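Local coordinates for protein NADPH-dependent nitro/flavin reductase (PDB 3N2S) that uses NADPH to reduce flavin mononucleotide and also reduces nitroaromatic compounds, quinones and azo dyes, working as a homodimer with bound FMN, at residues Val62-Gln67 / Gly136-Glu141; Gln67-Lys72 / Gly131-Gly136. All coordinates share one frame; numbering follows the deposited sequence.

Contacts 1 and 2 border the FMN ring along its O2, N3, O4 and N5 side and meet where A64 CB packs on I135 CG2; they share Q67 and G136, and contact 2 is nested inside the loop contact 1 closes. Contact 1 (62-67 with 136-141) is partly buried: a helix end lies on a 3-10 turn, L63 on E141 and A64 on the G137-I138 peptide do much of the packing, and a water joins an asparagine to a backbone oxygen. Contact 2 (67-72 with 131-136) is buried and joins a loop to the edge strand 131-135 through apolar side chains and a cysteine sulfur. Contact 1 serves flavin N3, O4 and N5; contact 2 adds Y69 at O2.

Contact 1: residues Val62-Gln67 / Gly136-Glu141; sequences VLAGNQ and GGIRNE. With FMN (flavin mononucleotide), chain E.
L63 lays its CD2 methyl across the side chain of E141, 3.8 Å from E141 CB, the two chains crossing at about a right angle; with CG of E141 anti to its carbonyl carbon (chi1 -56°) and the chain bent at the next bond, its carboxylate end also stays beside this methyl. Next along, the backbones come close: A64 CA points its hydrogen almost straight at G137 O (3.4 Å, 170° at the hydrogen), a CA-H...O contact, while A64 CB rests on the G137-I138 peptide. G137 has no room for a side chain, since a CB would run into both Q67 NE2 and A64 O. The N140 amide stands alongside the helix end, where a water accepts from N140 ND2 at 2.7 Å and donates to A64 O; N140 OD1 is held by R234. Just past the helix, G65 takes positive phi in a Schellman motif, and the chain turns back to present Q67. Three hydrogen bonds grip the Q67 amide: NE2 gives one hydrogen to A64 O (2.8 Å), nearly straight and in the amide plane though above the plane of that carbonyl, and the other to FMN O4 (3.0 Å). FMN N3 donates to Q67 OE1 at 2.7 Å. Together these bonds fix which way the amide is turned, oxygen to the flavin N-H and nitrogen to the two carbonyl oxygens. G137 N also donates to O4, and G136 N donates to FMN N5 at 2.8 Å, a bond likely to polarise N5, the redox-active position of the flavin. The contact, part of the FMN pocket, joins the end of helix 54-63 to the 3-10 turn between strand 131-135 and helix 142-149, with L63 also packing on K144, V145 and V148 of that helix.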
loop_
_atom_site.group_PDB
_atom_site.type_symbol
_atom_site.label_atom_id
_atom_site.label_comp_id
_atom_site.label_asym_id
_atom_site.label_seq_id
_atom_site.Cartn_x
_atom_site.Cartn_y
_atom_site.Cartn_z
ATOM N N VAL A 62 11.584 -17.144 12.568
ATOM C CA VAL A 62 12.980 -16.928 12.991
ATOM C C VAL A 62 13.589 -15.769 12.218
ATOM O O VAL A 62 14.130 -14.833 12.834
ATOM C CB VAL A 62 13.844 -18.214 12.879
ATOM C CG1 VAL A 62 15.318 -17.915 13.162
ATOM C CG2 VAL A 62 13.328 -19.278 13.832
ATOM N N LEU A 63 13.476 -15.807 10.874
ATOM C CA LEU A 63 14.005 -14.748 10.002
ATOM C C LEU A 63 13.385 -13.403 10.345
ATOM O O LEU A 63 14.082 -12.396 10.296
ATOM C CB LEU A 63 13.815 -15.100 8.503
ATOM C CG LEU A 63 14.535 -16.373 8.011
ATOM C CD1 LEU A 63 14.025 -16.814 6.627
ATOM C CD2 LEU A 63 16.049 -16.210 8.049
ATOM N N ALA A 64 12.104 -13.388 10.762
ATOM C CA ALA A 64 11.378 -12.160 11.131
ATOM C C ALA A 64 11.793 -11.572 12.506
ATOM O O ALA A 64 11.325 -10.500 12.912
ATOM C CB ALA A 64 9.871 -12.409 11.077
ATOM N N GLY A 65 12.685 -12.272 13.197
ATOM C CA GLY A 65 13.196 -11.879 14.501
ATOM C C GLY A 65 12.503 -12.587 15.656
ATOM O O GLY A 65 12.344 -11.997 16.726
ATOM N N ASN A 66 12.095 -13.853 15.457
ATOM C CA ASN A 66 11.386 -14.687 16.443
ATOM C C ASN A 66 10.040 -14.102 16.844
ATOM O O ASN A 66 9.849 -13.596 17.956
ATOM C CB ASN A 66 12.266 -15.045 17.662
ATOM C CG ASN A 66 13.479 -15.830 17.262
ATOM O OD1 ASN A 66 13.383 -16.925 16.733
ATOM N ND2 ASN A 66 14.631 -15.256 17.448
ATOM N N GLN A 67 9.108 -14.129 15.895
ATOM C CA GLN A 67 7.781 -13.597 16.110
ATOM C C GLN A 67 6.851 -14.807 16.116
ATOM O O GLN A 67 6.593 -15.371 15.062
ATOM C CB GLN A 67 7.438 -12.562 15.026
ATOM C CG GLN A 67 8.446 -11.405 14.999
ATOM C CD GLN A 67 7.917 -10.196 14.286
ATOM O OE1 GLN A 67 6.792 -9.780 14.524
ATOM N NE2 GLN A 67 8.728 -9.588 13.425
ATOM N N GLY A 136 6.651 -7.125 8.726
ATOM C CA GLY A 136 7.727 -6.527 7.937
ATOM C C GLY A 136 9.075 -7.108 8.327
ATOM O O GLY A 136 10.052 -6.928 7.604
ATOM N N GLY A 137 9.119 -7.794 9.474
ATOM C CA GLY A 137 10.301 -8.454 10.014
ATOM C C GLY A 137 10.975 -9.407 9.047
ATOM O O GLY A 137 12.191 -9.599 9.124
ATOM N N ILE A 138 10.213 -9.981 8.091
ATOM C CA ILE A 138 10.779 -10.857 7.041
ATOM C C ILE A 138 11.853 -10.109 6.197
ATOM O O ILE A 138 12.745 -10.749 5.632
ATOM C CB ILE A 138 9.708 -11.539 6.136
ATOM C CG1 ILE A 138 8.923 -10.514 5.285
ATOM C CG2 ILE A 138 8.789 -12.464 6.949
ATOM C CD1 ILE A 138 8.187 -11.117 4.089
ATOM N N ARG A 139 11.797 -8.749 6.164
ATOM C CA ARG A 139 12.802 -7.954 5.423
ATOM C C ARG A 139 14.185 -7.910 6.102
ATOM O O ARG A 139 15.111 -7.316 5.546
ATOM C CB ARG A 139 12.299 -6.534 5.086
ATOM C CG ARG A 139 11.121 -6.536 4.114
ATOM C CD ARG A 139 10.913 -5.187 3.455
ATOM N NE ARG A 139 10.852 -4.084 4.422
ATOM C CZ ARG A 139 9.763 -3.706 5.096
ATOM N NH1 ARG A 139 8.615 -4.360 4.945
ATOM N NH2 ARG A 139 9.828 -2.700 5.960
ATOM N N ASN A 140 14.334 -8.553 7.283
ATOM C CA ASN A 140 15.632 -8.657 7.962
ATOM C C ASN A 140 16.566 -9.533 7.129
ATOM O O ASN A 140 17.769 -9.280 7.097
ATOM C CB ASN A 140 15.483 -9.280 9.372
ATOM C CG ASN A 140 14.822 -8.411 10.406
ATOM O OD1 ASN A 140 14.908 -7.186 10.366
ATOM N ND2 ASN A 140 14.193 -9.039 11.391
ATOM N N GLU A 141 16.020 -10.576 6.471
ATOM C CA GLU A 141 16.807 -11.560 5.729
ATOM C C GLU A 141 16.097 -11.979 4.448
ATOM O O GLU A 141 15.779 -13.148 4.288
ATOM C CB GLU A 141 17.061 -12.792 6.624
ATOM C CG GLU A 141 17.738 -12.483 7.951
ATOM C CD GLU A 141 18.771 -13.482 8.428
ATOM O OE1 GLU A 141 18.749 -13.823 9.633
ATOM O OE2 GLU A 141 19.616 -13.905 7.608
HETATM N N1 FMN E . 4.145 -5.822 14.077
HETATM C C2 FMN E . 4.908 -6.842 14.553
HETATM O O2 FMN E . 4.687 -7.329 15.678
HETATM N N3 FMN E . 5.928 -7.350 13.812
HETATM C C4 FMN E . 6.296 -6.966 12.545
HETATM O O4 FMN E . 7.231 -7.478 11.917
HETATM C C4A FMN E . 5.482 -5.874 11.966
HETATM N N5 FMN E . 5.703 -5.469 10.740
HETATM C C5A FMN E . 4.794 -4.540 10.190
HETATM C C6 FMN E . 4.964 -4.190 8.825
HETATM C C7 FMN E . 4.048 -3.367 8.186
HETATM C C7M FMN E . 4.203 -3.103 6.695
HETATM C C8 FMN E . 2.974 -2.758 8.946
HETATM C C8M FMN E . 2.010 -1.815 8.317
HETATM C C9 FMN E . 2.803 -3.076 10.326
HETATM C C9A FMN E . 3.707 -3.945 10.979
HETATM N N10 FMN E . 3.544 -4.384 12.319
HETATM C C10 FMN E . 4.341 -5.346 12.856
HETATM C "C1'" FMN E . 2.435 -3.833 13.129
HETATM C "C2'" FMN E . 2.792 -2.410 13.584
HETATM O "O2'" FMN E . 3.694 -2.535 14.602
HETATM C "C3'" FMN E . 1.510 -1.784 14.126
HETATM O "O3'" FMN E . 0.578 -1.691 13.006
HETATM C "C4'" FMN E . 1.766 -0.370 14.815
HETATM O "O4'" FMN E . 2.389 -0.627 16.089
HETATM C "C5'" FMN E . 0.401 0.302 15.129
HETATM O "O5'" FMN E . -0.323 -0.603 16.015
HETATM P P FMN E . -1.827 -1.094 15.686
HETATM O O1P FMN E . -2.742 0.104 15.620
HETATM O O2P FMN E . -2.017 -2.067 16.828
HETATM O O3P FMN E . -1.675 -1.891 14.379
HETATM O O HOH W 1 12.546 -7.577 12.991
#

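Contact 2: residues Gln67-Lys72 / Gly131-Gly136; sequences QPYVEK and GICYIG. With FMN (flavin mononucleotide), chain E.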
loop_
_atom_site.group_PDB
_atom_site.type_symbol
_atom_site.label_atom_id
_atom_site.label_comp_id
_atom_site.label_asym_id
_atom_site.label_seq_id
_atom_site.Cartn_x
_atom_site.Cartn_y
_atom_site.Cartn_z
ATOM N N GLN A 67 9.108 -14.129 15.895
ATOM C CA GLN A 67 7.781 -13.597 16.110
ATOM C C GLN A 67 6.851 -14.807 16.116
ATOM O O GLN A 67 6.593 -15.371 15.062
ATOM C CB GLN A 67 7.438 -12.562 15.026
ATOM C CG GLN A 67 8.446 -11.405 14.999
ATOM C CD GLN A 67 7.917 -10.196 14.286
ATOM O OE1 GLN A 67 6.792 -9.780 14.524
ATOM N NE2 GLN A 67 8.728 -9.588 13.425
ATOM N N PRO A 68 6.419 -15.281 17.313
ATOM C CA PRO A 68 5.641 -16.540 17.391
ATOM C C PRO A 68 4.288 -16.572 16.694
ATOM O O PRO A 68 3.810 -17.643 16.309
ATOM C CB PRO A 68 5.506 -16.787 18.905
ATOM C CG PRO A 68 5.693 -15.437 19.524
ATOM C CD PRO A 68 6.706 -14.751 18.658
ATOM N N TYR A 69 3.674 -15.405 16.530
ATOM C CA TYR A 69 2.396 -15.212 15.862
ATOM C C TYR A 69 2.507 -15.377 14.327
ATOM O O TYR A 69 1.499 -15.335 13.634
ATOM C CB TYR A 69 1.743 -13.890 16.288
ATOM C CG TYR A 69 2.724 -12.751 16.513
ATOM C CD1 TYR A 69 2.942 -11.786 15.529
ATOM C CD2 TYR A 69 3.407 -12.618 17.724
ATOM C CE1 TYR A 69 3.830 -10.728 15.736
ATOM C CE2 TYR A 69 4.313 -11.576 17.937
ATOM C CZ TYR A 69 4.517 -10.631 16.936
ATOM O OH TYR A 69 5.379 -9.591 17.162
ATOM N N VAL A 70 3.717 -15.664 13.824
ATOM C CA VAL A 70 3.980 -15.984 12.411
ATOM C C VAL A 70 3.728 -17.508 12.287
ATOM O O VAL A 70 3.184 -17.957 11.277
ATOM C CB VAL A 70 5.436 -15.597 12.005
ATOM C CG1 VAL A 70 5.862 -16.262 10.689
ATOM C CG2 VAL A 70 5.589 -14.074 11.909
ATOM N N GLU A 71 4.132 -18.299 13.320
ATOM C CA GLU A 71 3.913 -19.761 13.321
ATOM C C GLU A 71 2.523 -20.079 13.799
ATOM O O GLU A 71 1.865 -20.936 13.214
ATOM C CB GLU A 71 4.861 -20.495 14.290
ATOM C CG GLU A 71 6.289 -20.649 13.851
ATOM C CD GLU A 71 7.063 -21.627 14.720
ATOM O OE1 GLU A 71 7.915 -21.166 15.507
ATOM O OE2 GLU A 71 6.829 -22.853 14.608
ATOM N N LYS A 72 2.119 -19.474 14.938
ATOM C CA LYS A 72 0.818 -19.747 15.571
ATOM C C LYS A 72 -0.211 -18.743 15.127
ATOM O O LYS A 72 -0.333 -17.662 15.715
ATOM C CB LYS A 72 0.936 -19.761 17.113
ATOM C CG LYS A 72 -0.292 -20.357 17.809
ATOM C CD LYS A 72 -0.209 -20.236 19.338
ATOM C CE LYS A 72 -1.170 -21.166 20.045
ATOM N NZ LYS A 72 -2.588 -20.811 19.793
ATOM N N GLY A 131 -8.385 -11.580 13.542
ATOM C CA GLY A 131 -7.328 -10.641 13.875
ATOM C C GLY A 131 -6.228 -10.734 12.838
ATOM O O GLY A 131 -6.063 -11.785 12.189
ATOM N N ILE A 132 -5.502 -9.610 12.639
ATOM C CA ILE A 132 -4.378 -9.565 11.699
ATOM C C ILE A 132 -3.167 -8.887 12.329
ATOM O O ILE A 132 -3.308 -8.021 13.195
ATOM C CB ILE A 132 -4.737 -8.908 10.315
ATOM C CG1 ILE A 132 -5.037 -7.380 10.404
ATOM C CG2 ILE A 132 -5.859 -9.637 9.569
ATOM C CD1 ILE A 132 -3.794 -6.428 10.198
ATOM N N CYS A 133 -1.984 -9.198 11.792
ATOM C CA CYS A 133 -0.745 -8.512 12.123
ATOM C C CYS A 133 0.173 -8.577 10.921
ATOM O O CYS A 133 0.479 -9.668 10.431
ATOM C CB CYS A 133 -0.061 -9.035 13.390
ATOM S SG CYS A 133 1.251 -7.937 14.003
ATOM N N TYR A 134 0.566 -7.394 10.414
ATOM C CA TYR A 134 1.533 -7.303 9.310
ATOM C C TYR A 134 2.891 -7.680 9.869
ATOM O O TYR A 134 3.156 -7.415 11.037
ATOM C CB TYR A 134 1.613 -5.874 8.786
ATOM C CG TYR A 134 0.512 -5.494 7.832
ATOM C CD1 TYR A 134 0.728 -5.483 6.458
ATOM C CD2 TYR A 134 -0.746 -5.113 8.302
ATOM C CE1 TYR A 134 -0.281 -5.125 5.571
ATOM C CE2 TYR A 134 -1.757 -4.731 7.426
ATOM C CZ TYR A 134 -1.522 -4.752 6.059
ATOM O OH TYR A 134 -2.493 -4.352 5.198
ATOM N N ILE A 135 3.747 -8.329 9.053
ATOM C CA ILE A 135 5.077 -8.792 9.474
ATOM C C ILE A 135 6.144 -8.317 8.479
ATOM O O ILE A 135 6.477 -9.022 7.526
ATOM C CB ILE A 135 5.147 -10.338 9.692
ATOM C CG1 ILE A 135 3.964 -10.882 10.608
ATOM C CG2 ILE A 135 6.576 -10.777 10.200
ATOM C CD1 ILE A 135 3.995 -10.438 12.124
ATOM N N GLY A 136 6.651 -7.125 8.726
ATOM C CA GLY A 136 7.727 -6.527 7.937
ATOM C C GLY A 136 9.075 -7.108 8.327
ATOM O O GLY A 136 10.052 -6.928 7.604
HETATM N N1 FMN E . 4.145 -5.822 14.077
HETATM C C2 FMN E . 4.908 -6.842 14.553
HETATM O O2 FMN E . 4.687 -7.329 15.678
HETATM N N3 FMN E . 5.928 -7.350 13.812
HETATM C C4 FMN E . 6.296 -6.966 12.545
HETATM O O4 FMN E . 7.231 -7.478 11.917
HETATM C C4A FMN E . 5.482 -5.874 11.966
HETATM N N5 FMN E . 5.703 -5.469 10.740
HETATM C C5A FMN E . 4.794 -4.540 10.190
HETATM C C6 FMN E . 4.964 -4.190 8.825
HETATM C C7 FMN E . 4.048 -3.367 8.186
HETATM C C7M FMN E . 4.203 -3.103 6.695
HETATM C C8 FMN E . 2.974 -2.758 8.946
HETATM C C8M FMN E . 2.010 -1.815 8.317
HETATM C C9 FMN E . 2.803 -3.076 10.326
HETATM C C9A FMN E . 3.707 -3.945 10.979
HETATM N N10 FMN E . 3.544 -4.384 12.319
HETATM C C10 FMN E . 4.341 -5.346 12.856
HETATM C "C1'" FMN E . 2.435 -3.833 13.129
HETATM C "C2'" FMN E . 2.792 -2.410 13.584
HETATM O "O2'" FMN E . 3.694 -2.535 14.602
HETATM C "C3'" FMN E . 1.510 -1.784 14.126
HETATM O "O3'" FMN E . 0.578 -1.691 13.006
HETATM C "C4'" FMN E . 1.766 -0.370 14.815
HETATM O "O4'" FMN E . 2.389 -0.627 16.089
HETATM C "C5'" FMN E . 0.401 0.302 15.129
HETATM O "O5'" FMN E . -0.323 -0.603 16.015
HETATM P P FMN E . -1.827 -1.094 15.686
HETATM O O1P FMN E . -2.742 0.104 15.620
HETATM O O2P FMN E . -2.017 -2.067 16.828
HETATM O O3P FMN E . -1.675 -1.891 14.379
#
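The loop 67-72 runs past strand 131-135 without pairing with it, the CA atoms of V70 and I135 standing 7.8 Å apart, and side chains span the gap. I135 fills the middle. Its CD1 meets the edge of the Y69 ring, 3.6 Å from Y69 CE1, and touches Q67 OE1, while its CG1 and CG2 pack against V70 CG2. C133 has SG anti to the backbone N (chi1 -166°), which brings the sulfur obliquely to the same ring, 5.2 Å from the centroid of Y69, and to 3.6 Å from FMN N1. Y69 OH donates to FMN O2 at 2.8 Å, which ties the ring to the pyrimidine edge of the flavin. Farther along, Y134 CB packs on FMN C8 and C9, and the C8M methyl lies over one face of its ring. An alanine in place of Q67 would probably leave FMN N3 without its acceptor and O4 with one donor fewer, and open a gap beside I135 CD1. Loop and strand line the FMN site of this nitroreductase-family alpha-beta-alpha sandwich. Strand 131-135 edges the sheet within this chain, bonded to strand 155-164; V70 reaches back to S61 of helix 54-63, and Y134 packs on A118 of helix 104-127.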